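Local coordinates for epidermin decarboxylase (Staphylococcus epidermidis, PDB 1G63), which catalyses, with FMN as cofactor, the oxidative decarboxylation of the cysteine residue of the C-terminal meso-lanthionine of epidermin, leaving a carbon-carbon double bond, at residues Ala9-Asn14 and Lys41-Thr46; Asn69-His74 and Cys103-Gln108; Arg119-Gly122 and Leu126-Asn129; Lys139-Asp144 and Ile165-Asn170; Asn146-Ile151 and Lys157-Met162. One frame throughout, in Å; residues are numbered along the deposited sequence.

Contact 1: residues Ala9-Asn14 and Lys41-Thr46. With FMN (flavin mononucleotide), chain N.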
# COMPACT_ATOMS: atom_id res chain seq x y z
N ALA B 9 18.46 -24.99 -1.66
CA ALA B 9 18.14 -24.99 -0.23
C ALA B 9 16.64 -24.89 0.03
O ALA B 9 15.93 -24.09 -0.57
CB ALA B 9 18.87 -23.84 0.46
N THR B 10 16.17 -25.72 0.96
CA THR B 10 14.75 -25.75 1.31
C THR B 10 14.52 -25.33 2.76
O THR B 10 15.47 -25.18 3.55
CB THR B 10 14.16 -27.16 1.07
OG1 THR B 10 14.75 -28.11 1.97
CG2 THR B 10 14.42 -27.60 -0.36
N ALA B 11 13.25 -25.15 3.10
CA ALA B 11 12.83 -24.70 4.43
C ALA B 11 13.10 -25.64 5.60
O ALA B 11 12.18 -26.04 6.32
CB ALA B 11 11.37 -24.30 4.40
N SER B 12 14.36 -25.99 5.77
CA SER B 12 14.79 -26.82 6.89
C SER B 12 15.45 -25.84 7.86
O SER B 12 16.08 -24.88 7.43
CB SER B 12 15.83 -27.84 6.44
OG SER B 12 16.61 -28.27 7.55
N ILE B 13 15.29 -26.07 9.15
CA ILE B 13 15.87 -25.19 10.15
C ILE B 13 17.36 -24.95 9.90
O ILE B 13 17.87 -23.86 10.15
CB ILE B 13 15.68 -25.77 11.58
CG1 ILE B 13 16.27 -24.81 12.62
CG2 ILE B 13 16.34 -27.14 11.69
CD1 ILE B 13 15.66 -23.42 12.60
N ASN B 14 18.06 -25.96 9.38
CA ASN B 14 19.49 -25.82 9.13
C ASN B 14 19.87 -24.97 7.94
O ASN B 14 21.06 -24.81 7.66
CB ASN B 14 20.15 -27.19 9.01
CG ASN B 14 20.20 -27.92 10.32
OD1 ASN B 14 19.46 -28.88 10.54
ND2 ASN B 14 21.06 -27.46 11.22
N LYS B 41 12.74 -18.64 2.73
CA LYS B 41 12.94 -17.20 2.89
C LYS B 41 12.38 -16.68 4.22
O LYS B 41 12.60 -15.53 4.58
CB LYS B 41 12.34 -16.46 1.70
CG LYS B 41 12.98 -16.91 0.38
CD LYS B 41 12.28 -16.37 -0.85
CE LYS B 41 12.92 -16.94 -2.13
NZ LYS B 41 12.22 -16.53 -3.38
N ASN B 42 11.67 -17.54 4.94
CA ASN B 42 11.12 -17.18 6.24
C ASN B 42 12.13 -17.49 7.33
O ASN B 42 11.90 -17.21 8.50
CB ASN B 42 9.86 -17.98 6.56
CG ASN B 42 8.70 -17.63 5.66
OD1 ASN B 42 7.73 -18.38 5.58
ND2 ASN B 42 8.79 -16.49 4.98
N PHE B 43 13.25 -18.10 6.95
CA PHE B 43 14.27 -18.47 7.93
C PHE B 43 15.50 -17.59 7.85
O PHE B 43 16.20 -17.39 8.85
CB PHE B 43 14.71 -19.92 7.73
CG PHE B 43 13.65 -20.92 8.00
CD1 PHE B 43 12.50 -20.98 7.22
CD2 PHE B 43 13.80 -21.84 9.04
CE1 PHE B 43 11.53 -21.94 7.44
CE2 PHE B 43 12.83 -22.79 9.28
CZ PHE B 43 11.68 -22.85 8.47
N ILE B 44 15.79 -17.07 6.67
CA ILE B 44 16.96 -16.24 6.51
C ILE B 44 16.75 -15.16 5.47
O ILE B 44 15.78 -15.19 4.72
CB ILE B 44 18.19 -17.07 6.08
CG1 ILE B 44 17.87 -17.80 4.78
CG2 ILE B 44 18.57 -18.06 7.18
CD1 ILE B 44 19.05 -18.52 4.17
N ASN B 45 17.68 -14.22 5.43
CA ASN B 45 17.66 -13.16 4.44
C ASN B 45 18.55 -13.74 3.34
O ASN B 45 19.77 -13.75 3.46
CB ASN B 45 18.28 -11.89 5.00
CG ASN B 45 18.17 -10.72 4.04
OD1 ASN B 45 18.53 -10.84 2.87
ND2 ASN B 45 17.68 -9.60 4.54
N THR B 46 17.92 -14.25 2.29
CA THR B 46 18.65 -14.87 1.18
C THR B 46 19.62 -13.96 0.44
O THR B 46 20.59 -14.46 -0.13
CB THR B 46 17.68 -15.49 0.15
OG1 THR B 46 16.83 -14.47 -0.40
CG2 THR B 46 16.82 -16.57 0.82
N1 FMN N . 10.86 -29.53 7.39
C2 FMN N . 11.85 -30.44 7.12
O2 FMN N . 11.77 -31.28 6.27
N3 FMN N . 13.06 -30.39 7.89
C4 FMN N . 13.31 -29.51 8.88
O4 FMN N . 14.38 -29.57 9.51
C4A FMN N . 12.24 -28.56 9.19
N5 FMN N . 12.41 -27.62 10.12
C5A FMN N . 11.46 -26.64 10.27
C6 FMN N . 11.69 -25.55 11.21
C7 FMN N . 10.74 -24.62 11.51
C7M FMN N . 11.02 -23.48 12.50
C8 FMN N . 9.52 -24.55 10.68
C8M FMN N . 8.49 -23.46 10.87
C9 FMN N . 9.28 -25.60 9.80
C9A FMN N . 10.19 -26.64 9.56
N10 FMN N . 10.00 -27.73 8.64
C10 FMN N . 11.01 -28.63 8.35
C1' FMN N . 8.76 -27.80 7.86
C2' FMN N . 8.99 -27.14 6.47
O2' FMN N . 9.43 -25.78 6.52
C3' FMN N . 7.71 -27.20 5.65
O3' FMN N . 7.36 -28.61 5.41
C4' FMN N . 7.75 -26.48 4.31
O4' FMN N . 6.44 -26.44 3.70
C5' FMN N . 8.75 -27.05 3.31
O5' FMN N . 8.81 -26.23 2.13
P FMN N . 9.97 -26.34 1.05
O1P FMN N . 9.99 -27.76 0.57
O2P FMN N . 11.23 -25.89 1.68
O3P FMN N . 9.52 -25.35 -0.09
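F43, A11 and I13 bury most of the surface here, and they give a worked example of a Rossmann-like fold binding its flavin with loops that follow the strands. The F43 ring sits against the loop after strand 5-9. Its CE1 meets the methyl CB of A11 at 3.9 Å, and CE2 approaches the backbone CA of I13 at 4.0 Å, both obliquely. With CG beside its backbone N (chi1 -66°), the ring runs on past this loop and turns an edge to the flavin, CZ lying 3.5 Å from FMN C8. I13 adds its CD1 near F43 CD2 and sets CB close to FMN C6. A11 does the polar work from the centre of an inverse gamma turn: its N gives a straight bond of 2.6 Å to phosphate oxygen FMN O2P, and its O accepts from ribityl FMN O2' at 2.8 Å. S12 OG, in an ST turn with N14 N, is held by N115. L64 of a neighbouring subunit also packs on F43. Within this contact, apolar F43 meets the dimethylbenzene end of the flavin, the A11 backbone bonds one phosphate oxygen and O2', and other residues complete the site.

Contact 2: residues Asn69-His74 and Cys103-Gln108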
# COMPACT_ATOMS: atom_id res chain seq x y z
N ASN B 69 18.64 -23.62 -18.70
CA ASN B 69 19.99 -23.07 -18.72
C ASN B 69 20.65 -23.26 -17.36
O ASN B 69 21.84 -23.56 -17.29
CB ASN B 69 19.95 -21.58 -19.07
CG ASN B 69 19.63 -21.34 -20.53
OD1 ASN B 69 19.37 -20.21 -20.93
ND2 ASN B 69 19.66 -22.41 -21.33
N ILE B 70 19.88 -23.08 -16.29
CA ILE B 70 20.42 -23.25 -14.95
C ILE B 70 20.97 -24.67 -14.81
O ILE B 70 22.07 -24.87 -14.30
CB ILE B 70 19.34 -22.99 -13.88
CG1 ILE B 70 18.95 -21.50 -13.90
CG2 ILE B 70 19.84 -23.39 -12.49
CD1 ILE B 70 17.84 -21.12 -12.93
N VAL B 71 20.22 -25.65 -15.29
CA VAL B 71 20.63 -27.04 -15.21
C VAL B 71 21.86 -27.34 -16.07
O VAL B 71 22.77 -28.05 -15.63
CB VAL B 71 19.46 -27.98 -15.60
CG1 VAL B 71 19.96 -29.42 -15.75
CG2 VAL B 71 18.37 -27.90 -14.53
N GLU B 72 21.88 -26.82 -17.29
CA GLU B 72 23.01 -27.05 -18.19
C GLU B 72 24.28 -26.37 -17.68
O GLU B 72 25.39 -26.83 -17.96
CB GLU B 72 22.70 -26.55 -19.60
CG GLU B 72 21.44 -27.16 -20.21
CD GLU B 72 21.20 -26.72 -21.65
OE1 GLU B 72 21.29 -25.50 -21.93
OE2 GLU B 72 20.90 -27.61 -22.49
N ASN B 73 24.11 -25.30 -16.91
CA ASN B 73 25.22 -24.54 -16.37
C ASN B 73 25.90 -25.21 -15.17
O ASN B 73 26.90 -24.71 -14.67
CB ASN B 73 24.76 -23.14 -15.97
CG ASN B 73 25.90 -22.25 -15.53
OD1 ASN B 73 25.75 -21.42 -14.62
ND2 ASN B 73 27.05 -22.39 -16.19
N HIS B 74 25.35 -26.32 -14.70
CA HIS B 74 25.95 -26.99 -13.55
C HIS B 74 26.22 -28.47 -13.76
O HIS B 74 25.50 -29.16 -14.48
CB HIS B 74 25.06 -26.82 -12.30
CG HIS B 74 24.87 -25.39 -11.88
ND1 HIS B 74 23.92 -24.56 -12.45
CD2 HIS B 74 25.52 -24.64 -10.96
CE1 HIS B 74 24.00 -23.37 -11.90
NE2 HIS B 74 24.96 -23.39 -10.99
N CYS B 103 15.01 -29.21 -10.15
CA CYS B 103 15.27 -30.58 -9.74
C CYS B 103 14.64 -31.61 -10.67
O CYS B 103 15.19 -32.69 -10.83
CB CYS B 103 14.80 -30.81 -8.30
SG CYS B 103 15.81 -29.96 -7.06
N LEU B 104 13.50 -31.29 -11.27
CA LEU B 104 12.87 -32.23 -12.20
C LEU B 104 13.74 -32.32 -13.45
O LEU B 104 14.08 -33.40 -13.92
CB LEU B 104 11.47 -31.75 -12.60
CG LEU B 104 10.79 -32.63 -13.68
CD1 LEU B 104 9.61 -33.38 -13.07
CD2 LEU B 104 10.31 -31.77 -14.83
N THR B 105 14.09 -31.15 -13.98
CA THR B 105 14.90 -31.07 -15.19
C THR B 105 16.28 -31.72 -15.03
O THR B 105 16.76 -32.38 -15.94
CB THR B 105 15.08 -29.60 -15.62
OG1 THR B 105 13.80 -29.00 -15.78
CG2 THR B 105 15.84 -29.51 -16.93
N GLY B 106 16.90 -31.54 -13.87
CA GLY B 106 18.22 -32.10 -13.66
C GLY B 106 18.33 -33.32 -12.75
O GLY B 106 19.29 -33.44 -12.00
N TYR B 107 17.36 -34.23 -12.83
CA TYR B 107 17.36 -35.44 -12.01
C TYR B 107 18.63 -36.27 -12.14
O TYR B 107 19.02 -36.98 -11.22
CB TYR B 107 16.14 -36.32 -12.34
CG TYR B 107 16.12 -36.85 -13.76
CD1 TYR B 107 15.88 -36.00 -14.84
CD2 TYR B 107 16.33 -38.21 -14.02
CE1 TYR B 107 15.86 -36.48 -16.15
CE2 TYR B 107 16.31 -38.70 -15.34
CZ TYR B 107 16.08 -37.83 -16.39
OH TYR B 107 16.05 -38.29 -17.69
N GLN B 108 19.29 -36.18 -13.29
CA GLN B 108 20.51 -36.93 -13.53
C GLN B 108 21.75 -36.40 -12.80
O GLN B 108 22.71 -37.13 -12.61
CB GLN B 108 20.78 -37.01 -15.03
CG GLN B 108 19.72 -37.83 -15.77
CD GLN B 108 19.78 -37.69 -17.28
OE1 GLN B 108 19.54 -36.62 -17.84
NE2 GLN B 108 20.11 -38.79 -17.95
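V71 and T105 meet where two helices of the Rossmann-like fold, 67-72 and 98-105, bring their C-terminal ends together. The close part is small and apolar. V71 spreads its two methyls: CG2 reaches T105 CG2 at 3.8 Å, the side chains crossing obliquely, while CG1 lies 3.8 Å from the CA of G106. That glycine is the first residue to leave helical geometry, and V71 therefore packs against bare backbone there. T105 places CG2 opposite its own backbone N, facing V71, which leaves OG1 to turn back along its helix to T101 O; a weaker bond links the same OG1 to H67, the active-site histidine. No hydrogen bond crosses between the segments. Away from this patch the contact thins quickly: N69, E72 and Q108 are exposed and do not join it. L104 and T105 are covered by M120 of a neighbouring subunit, so this flank belongs to the assembly. The end of helix 67-72 is secured separately. K109 NZ bonds to the carbonyls of V71 and H74, and the H74 ring folds back with I70 O in its plane, ND1 donating to that oxygen over 2.6 Å at 165°.

Contact 3: residues Arg119-Gly122 and Leu126-Asn129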
# COMPACT_ATOMS: atom_id res chain seq x y z
N ARG B 119 11.17 -38.11 13.76
CA ARG B 119 9.81 -38.60 13.60
C ARG B 119 9.28 -38.42 12.18
O ARG B 119 8.52 -39.26 11.69
CB ARG B 119 8.86 -37.92 14.59
CG ARG B 119 7.39 -38.27 14.34
CD ARG B 119 6.52 -38.00 15.55
NE ARG B 119 6.82 -38.88 16.66
CZ ARG B 119 6.50 -38.68 17.93
NH1 ARG B 119 6.85 -39.59 18.83
NH2 ARG B 119 5.84 -37.58 18.31
N MET B 120 9.66 -37.34 11.52
CA MET B 120 9.23 -37.08 10.15
C MET B 120 9.89 -38.10 9.23
O MET B 120 9.30 -38.56 8.25
CB MET B 120 9.63 -35.68 9.70
CG MET B 120 8.96 -34.54 10.46
SD MET B 120 9.59 -32.94 9.92
CE MET B 120 8.80 -32.82 8.28
N TRP B 121 11.13 -38.45 9.57
CA TRP B 121 11.91 -39.41 8.81
C TRP B 121 11.25 -40.78 8.75
O TRP B 121 11.46 -41.53 7.80
CB TRP B 121 13.31 -39.51 9.42
CG TRP B 121 14.23 -40.43 8.68
CD1 TRP B 121 14.77 -41.59 9.15
CD2 TRP B 121 14.73 -40.27 7.35
NE1 TRP B 121 15.59 -42.15 8.20
CE2 TRP B 121 15.58 -41.36 7.08
CE3 TRP B 121 14.55 -39.29 6.35
CZ2 TRP B 121 16.25 -41.52 5.86
CZ3 TRP B 121 15.21 -39.45 5.14
CH2 TRP B 121 16.05 -40.56 4.90
N GLY B 122 10.46 -41.11 9.77
CA GLY B 122 9.80 -42.41 9.81
C GLY B 122 8.52 -42.51 9.01
O GLY B 122 7.90 -43.57 8.98
N LEU B 126 7.05 -40.89 2.87
CA LEU B 126 8.34 -40.28 2.57
C LEU B 126 9.30 -41.39 2.16
O LEU B 126 9.92 -41.34 1.09
CB LEU B 126 8.91 -39.55 3.81
CG LEU B 126 10.40 -39.19 3.77
CD1 LEU B 126 10.67 -38.17 2.68
CD2 LEU B 126 10.82 -38.64 5.11
N GLN B 127 9.40 -42.41 3.00
CA GLN B 127 10.30 -43.54 2.75
C GLN B 127 10.03 -44.22 1.42
O GLN B 127 10.96 -44.58 0.70
CB GLN B 127 10.23 -44.55 3.89
CG GLN B 127 10.92 -44.07 5.16
CD GLN B 127 12.32 -43.54 4.88
OE1 GLN B 127 13.08 -44.16 4.12
NE2 GLN B 127 12.67 -42.40 5.47
N LYS B 128 8.76 -44.38 1.09
CA LYS B 128 8.38 -45.01 -0.17
C LYS B 128 8.90 -44.17 -1.33
O LYS B 128 9.34 -44.71 -2.35
CB LYS B 128 6.86 -45.15 -0.22
CG LYS B 128 6.33 -45.91 -1.41
CD LYS B 128 4.98 -46.54 -1.11
CE LYS B 128 5.11 -47.64 -0.04
NZ LYS B 128 3.82 -48.37 0.21
N ASN B 129 8.87 -42.85 -1.16
CA ASN B 129 9.35 -41.93 -2.18
C ASN B 129 10.87 -41.94 -2.28
O ASN B 129 11.44 -41.78 -3.37
CB ASN B 129 8.86 -40.51 -1.88
CG ASN B 129 7.40 -40.30 -2.23
OD1 ASN B 129 6.76 -39.37 -1.74
ND2 ASN B 129 6.85 -41.17 -3.07
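Q127 lays its amide nitrogen over the indole of W121, linking two successive helices, 118-121 and 124-134, joined by a short turn in this Rossmann-like protein. NE2 stands 3.4 Å above the centre of the ring system, and the amide plane is steeply inclined to the ring, 73° apart. The same NE2 donates to W121 O over 2.8 Å, in the carbonyl plane, so one nitrogen meets both the backbone and the side chain of a single residue. A bend in the glutamine chain at chi2 (-49°) brings NE2 back to that position. Beside it L126 turns CD2 toward the helix end, 3.5 Å from M120 O and 4.0 Å from W121 CE3. In the next shell, N123 OD1 accepts from L126 N at the start of the second helix, while I87 and N88 of helix 84-91 back the leucine. M116 touches both W121 and L126, and P143 also packs on the indole. The M120 side chain serves the FMN pocket and packs on H67 of a neighbouring subunit. Of the indole atoms, CD2 and CE2, which share the ring fusion, come nearest to Q127 NE2, each at 3.5 Å.

Contact 4: residues Lys139-Asp144 and Ile165-Asn170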
# COMPACT_ATOMS: atom_id res chain seq x y z
N LYS B 139 20.61 -39.72 -6.46
CA LYS B 139 21.42 -39.99 -5.27
C LYS B 139 20.81 -39.37 -4.01
O LYS B 139 20.66 -38.16 -3.91
CB LYS B 139 22.85 -39.49 -5.46
CG LYS B 139 23.66 -40.27 -6.50
CD LYS B 139 23.21 -39.96 -7.92
CE LYS B 139 24.04 -40.71 -8.96
NZ LYS B 139 23.89 -42.20 -8.85
N VAL B 140 20.46 -40.23 -3.07
CA VAL B 140 19.88 -39.79 -1.81
C VAL B 140 20.79 -40.28 -0.68
O VAL B 140 20.90 -41.47 -0.43
CB VAL B 140 18.47 -40.37 -1.60
CG1 VAL B 140 17.88 -39.83 -0.30
CG2 VAL B 140 17.58 -40.04 -2.77
N TYR B 141 21.43 -39.34 -0.00
CA TYR B 141 22.35 -39.66 1.08
C TYR B 141 21.63 -40.15 2.36
O TYR B 141 20.53 -39.71 2.68
CB TYR B 141 23.18 -38.40 1.35
CG TYR B 141 24.12 -38.43 2.51
CD1 TYR B 141 23.69 -38.11 3.79
CD2 TYR B 141 25.47 -38.73 2.32
CE1 TYR B 141 24.59 -38.07 4.86
CE2 TYR B 141 26.37 -38.70 3.37
CZ TYR B 141 25.93 -38.37 4.65
OH TYR B 141 26.82 -38.35 5.70
N SER B 142 22.24 -41.09 3.07
CA SER B 142 21.63 -41.59 4.30
C SER B 142 21.97 -40.59 5.40
O SER B 142 23.14 -40.43 5.76
CB SER B 142 22.18 -42.96 4.68
OG SER B 142 21.73 -43.95 3.77
N PRO B 143 20.96 -39.91 5.94
CA PRO B 143 21.09 -38.91 7.01
C PRO B 143 21.97 -39.36 8.17
O PRO B 143 21.88 -40.50 8.62
CB PRO B 143 19.65 -38.69 7.47
CG PRO B 143 18.87 -38.93 6.23
CD PRO B 143 19.54 -40.14 5.63
N ASP B 144 22.83 -38.47 8.65
CA ASP B 144 23.70 -38.78 9.77
C ASP B 144 22.83 -38.74 11.03
O ASP B 144 21.78 -38.09 11.04
CB ASP B 144 24.84 -37.76 9.87
CG ASP B 144 25.81 -37.86 8.71
OD1 ASP B 144 26.36 -38.96 8.50
OD2 ASP B 144 26.02 -36.86 8.00
N ILE B 165 31.17 -31.49 5.80
CA ILE B 165 31.53 -31.11 4.43
C ILE B 165 32.32 -32.21 3.71
O ILE B 165 32.30 -32.30 2.48
CB ILE B 165 32.32 -29.77 4.42
CG1 ILE B 165 32.04 -29.02 3.12
CG2 ILE B 165 33.80 -30.02 4.60
CD1 ILE B 165 32.62 -29.64 1.87
N GLU B 166 32.99 -33.05 4.48
CA GLU B 166 33.75 -34.17 3.93
C GLU B 166 32.73 -35.21 3.44
O GLU B 166 32.95 -35.90 2.45
CB GLU B 166 34.64 -34.77 5.03
CG GLU B 166 35.27 -36.11 4.67
CD GLU B 166 35.41 -37.03 5.89
OE1 GLU B 166 35.83 -38.19 5.71
OE2 GLU B 166 35.09 -36.58 7.02
N ASN B 167 31.62 -35.30 4.16
CA ASN B 167 30.54 -36.22 3.82
C ASN B 167 29.89 -35.88 2.47
O ASN B 167 29.71 -36.76 1.63
CB ASN B 167 29.47 -36.23 4.92
CG ASN B 167 29.93 -36.93 6.20
OD1 ASN B 167 29.28 -36.80 7.25
ND2 ASN B 167 31.02 -37.69 6.11
N VAL B 168 29.54 -34.61 2.25
CA VAL B 168 28.91 -34.27 0.98
C VAL B 168 29.91 -34.31 -0.18
O VAL B 168 29.54 -34.55 -1.32
CB VAL B 168 28.17 -32.88 1.02
CG1 VAL B 168 27.64 -32.62 2.41
CG2 VAL B 168 29.06 -31.77 0.58
N LEU B 169 31.19 -34.10 0.13
CA LEU B 169 32.21 -34.16 -0.91
C LEU B 169 32.36 -35.59 -1.40
O LEU B 169 32.44 -35.84 -2.60
CB LEU B 169 33.55 -33.66 -0.34
CG LEU B 169 34.03 -32.27 -0.76
CD1 LEU B 169 32.85 -31.36 -1.04
CD2 LEU B 169 34.91 -31.70 0.34
N ASN B 170 32.36 -36.54 -0.47
CA ASN B 170 32.50 -37.95 -0.81
C ASN B 170 31.26 -38.52 -1.50
O ASN B 170 31.37 -39.35 -2.40
CB ASN B 170 32.79 -38.77 0.45
CG ASN B 170 33.05 -40.25 0.14
OD1 ASN B 170 34.08 -40.60 -0.43
ND2 ASN B 170 32.10 -41.11 0.51
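Y141, D144 and N167 bring three polar side-chain ends together at the surface, and their torsions decide how they meet. Y141 carries CG opposite its backbone N (chi1 175°), which extends the phenol from the end of strand 139-140 toward helix 165-172. N167 has CG beside its backbone N (chi1 -73°), a setting that takes the amide out from the first turn of that helix toward the phenol. The tyrosine OH consequently lies 3.5 Å from N167 CB, with the ring and amide planes 35° apart. D144, three residues after the tyrosine, brings its carboxylate back to the same hydroxyl: OD1 and OD2 are each 2.9 Å from Y141 OH, both weak as bonds and competing for one proton. From the other direction comes N167 OD1, 3.3 Å from D144 OD2; these are two acceptors and make no bond with each other. The amide oxygen has instead a weak bond from N164 N, just before the helix. Further along the phenol, F171 meets the Y141 ring edge-to-face and F113 lies against it at an incline. The contact thus docks the last helix of the chain beside strand 139-140, the outermost strand of the parallel sheet on that side, in the layered alpha/beta manner of a Rossmann-like fold.

Contact 5: residues Asn146-Ile151 and Lys157-Met162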
# COMPACT_ATOMS: atom_id res chain seq x y z
N ASN B 146 23.24 -38.90 15.56
CA ASN B 146 24.01 -39.06 16.78
C ASN B 146 23.05 -39.02 17.97
O ASN B 146 21.89 -38.67 17.82
CB ASN B 146 25.08 -37.96 16.90
CG ASN B 146 24.52 -36.65 17.42
OD1 ASN B 146 23.63 -36.05 16.81
ND2 ASN B 146 25.05 -36.18 18.55
N LYS B 147 23.54 -39.40 19.15
CA LYS B 147 22.72 -39.40 20.35
C LYS B 147 22.90 -38.08 21.08
O LYS B 147 23.90 -37.86 21.76
CB LYS B 147 23.11 -40.58 21.24
CG LYS B 147 23.12 -41.89 20.49
CD LYS B 147 21.74 -42.20 19.93
CE LYS B 147 21.83 -43.09 18.69
NZ LYS B 147 22.43 -44.42 18.97
N SER B 148 21.91 -37.20 20.94
CA SER B 148 21.97 -35.89 21.56
C SER B 148 21.01 -35.76 22.72
O SER B 148 19.92 -36.34 22.71
CB SER B 148 21.65 -34.80 20.53
OG SER B 148 20.30 -34.88 20.12
N PHE B 149 21.42 -34.99 23.72
CA PHE B 149 20.58 -34.76 24.87
C PHE B 149 19.59 -33.68 24.48
O PHE B 149 19.86 -32.85 23.60
CB PHE B 149 21.40 -34.27 26.07
CG PHE B 149 20.59 -34.02 27.32
CD1 PHE B 149 19.90 -35.06 27.94
CD2 PHE B 149 20.49 -32.74 27.86
CE1 PHE B 149 19.13 -34.82 29.08
CE2 PHE B 149 19.73 -32.49 29.00
CZ PHE B 149 19.04 -33.54 29.61
N GLU B 150 18.43 -33.69 25.12
CA GLU B 150 17.42 -32.70 24.83
C GLU B 150 16.97 -32.04 26.12
O GLU B 150 17.29 -32.50 27.22
CB GLU B 150 16.22 -33.34 24.16
CG GLU B 150 16.55 -34.03 22.88
CD GLU B 150 15.33 -34.22 22.03
OE1 GLU B 150 14.36 -34.85 22.50
OE2 GLU B 150 15.33 -33.71 20.88
N ILE B 151 16.24 -30.94 25.98
CA ILE B 151 15.74 -30.22 27.12
C ILE B 151 14.22 -30.37 27.07
O ILE B 151 13.52 -30.14 28.06
CB ILE B 151 16.17 -28.74 27.05
CG1 ILE B 151 17.67 -28.67 26.73
CG2 ILE B 151 15.90 -28.05 28.39
CD1 ILE B 151 18.22 -27.27 26.63
N LYS B 157 17.98 -38.85 22.94
CA LYS B 157 17.26 -39.42 21.81
C LYS B 157 18.12 -39.46 20.56
O LYS B 157 19.07 -38.69 20.41
CB LYS B 157 15.99 -38.59 21.53
CG LYS B 157 15.09 -39.18 20.43
CD LYS B 157 13.91 -38.28 20.09
CE LYS B 157 14.36 -36.97 19.43
NZ LYS B 157 13.23 -36.11 18.94
N ASN B 158 17.78 -40.38 19.66
CA ASN B 158 18.48 -40.51 18.39
C ASN B 158 17.97 -39.32 17.57
O ASN B 158 16.78 -39.02 17.59
CB ASN B 158 18.10 -41.81 17.69
CG ASN B 158 18.99 -42.12 16.50
OD1 ASN B 158 18.61 -42.86 15.60
ND2 ASN B 158 20.20 -41.56 16.51
N ASN B 159 18.87 -38.64 16.87
CA ASN B 159 18.51 -37.48 16.08
C ASN B 159 19.33 -37.41 14.79
O ASN B 159 20.52 -37.74 14.80
CB ASN B 159 18.74 -36.20 16.90
CG ASN B 159 17.63 -35.95 17.92
OD1 ASN B 159 17.90 -35.56 19.06
ND2 ASN B 159 16.39 -36.14 17.50
N ILE B 160 18.71 -37.00 13.68
CA ILE B 160 19.46 -36.89 12.44
C ILE B 160 20.24 -35.57 12.51
O ILE B 160 19.81 -34.61 13.15
CB ILE B 160 18.54 -36.93 11.15
CG1 ILE B 160 18.07 -35.54 10.78
CG2 ILE B 160 17.34 -37.86 11.36
CD1 ILE B 160 18.89 -34.91 9.70
N THR B 161 21.42 -35.53 11.90
CA THR B 161 22.23 -34.33 11.92
C THR B 161 22.67 -33.90 10.53
O THR B 161 22.51 -34.64 9.57
CB THR B 161 23.51 -34.54 12.77
OG1 THR B 161 24.30 -35.58 12.19
CG2 THR B 161 23.15 -34.91 14.19
N MET B 162 23.22 -32.70 10.44
CA MET B 162 23.70 -32.19 9.17
C MET B 162 24.99 -32.89 8.74
O MET B 162 25.84 -33.24 9.57
CB MET B 162 23.92 -30.67 9.27
CG MET B 162 22.62 -29.84 9.27
SD MET B 162 21.84 -29.61 7.62
CE MET B 162 21.19 -31.12 7.40
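The E150 carboxylate has K157 CE and N159 OD1 above the same face, near the turn end of a two-stranded antiparallel beta hairpin. K157 crosses it with its CE 3.7 Å from both E150 OE1 and OE2, while the ammonium NZ makes only a long salt bridge, 3.7 Å to OE2. The N159 amide comes from the opposite direction, its plane 44° from the carboxylate. S148 OG lies close to that amide plane, beyond OD1, but the angle is too poor for a hydrogen bond. Over the other side of the hairpin the flat group is the N158 amide, with the bent chain of K147 passing above its plane near ND2. The rows alternate as expected of paired strands: N146, S148, K157 and N159 on one face, K147 and N158 on the other. N146 with N159 and S148 with K157 are hydrogen-bonded pairs, and K147 with N158 is the non-hydrogen-bonded pair between them. Segments 146-149 and 157-161 run at 115° to each other, a strong twist. I118 of helix 118-121 lies against K157, N159 and I160, seating the hairpin on the body of the chain. N146 N gives N159 O a bond of 3.1 Å and N159 N returns one to N146 O at 3.2 Å; in the second pair S148 N reaches K157 O at 3.3 Å, and K157 N donates to S148 O over 3.2 Å, almost straight at 175°.

In the fold
Contact 5 is nested in the loop that contact 4 closes, and the two meet directly: D144 O lies 2.7 Å from T161 N, a probable hydrogen bond. Contact 3 joins this group through W121 CH2, 3.5 Å from P143 CG. Just after the hairpin of contact 5, M162 SD comes to 3.3 Å from N14 CB of contact 1. Flavin links run through the assembly: contact 1 lines the FMN pocket, the M120 side chain of contact 3 is about 4 Å from a bound FMN, and the T105 side chain of contact 2 is about 3 Å from that of H67 in the active site. Contacts 2 and 5, centres about 34 Å apart, lie on opposite sides of the chain's centre.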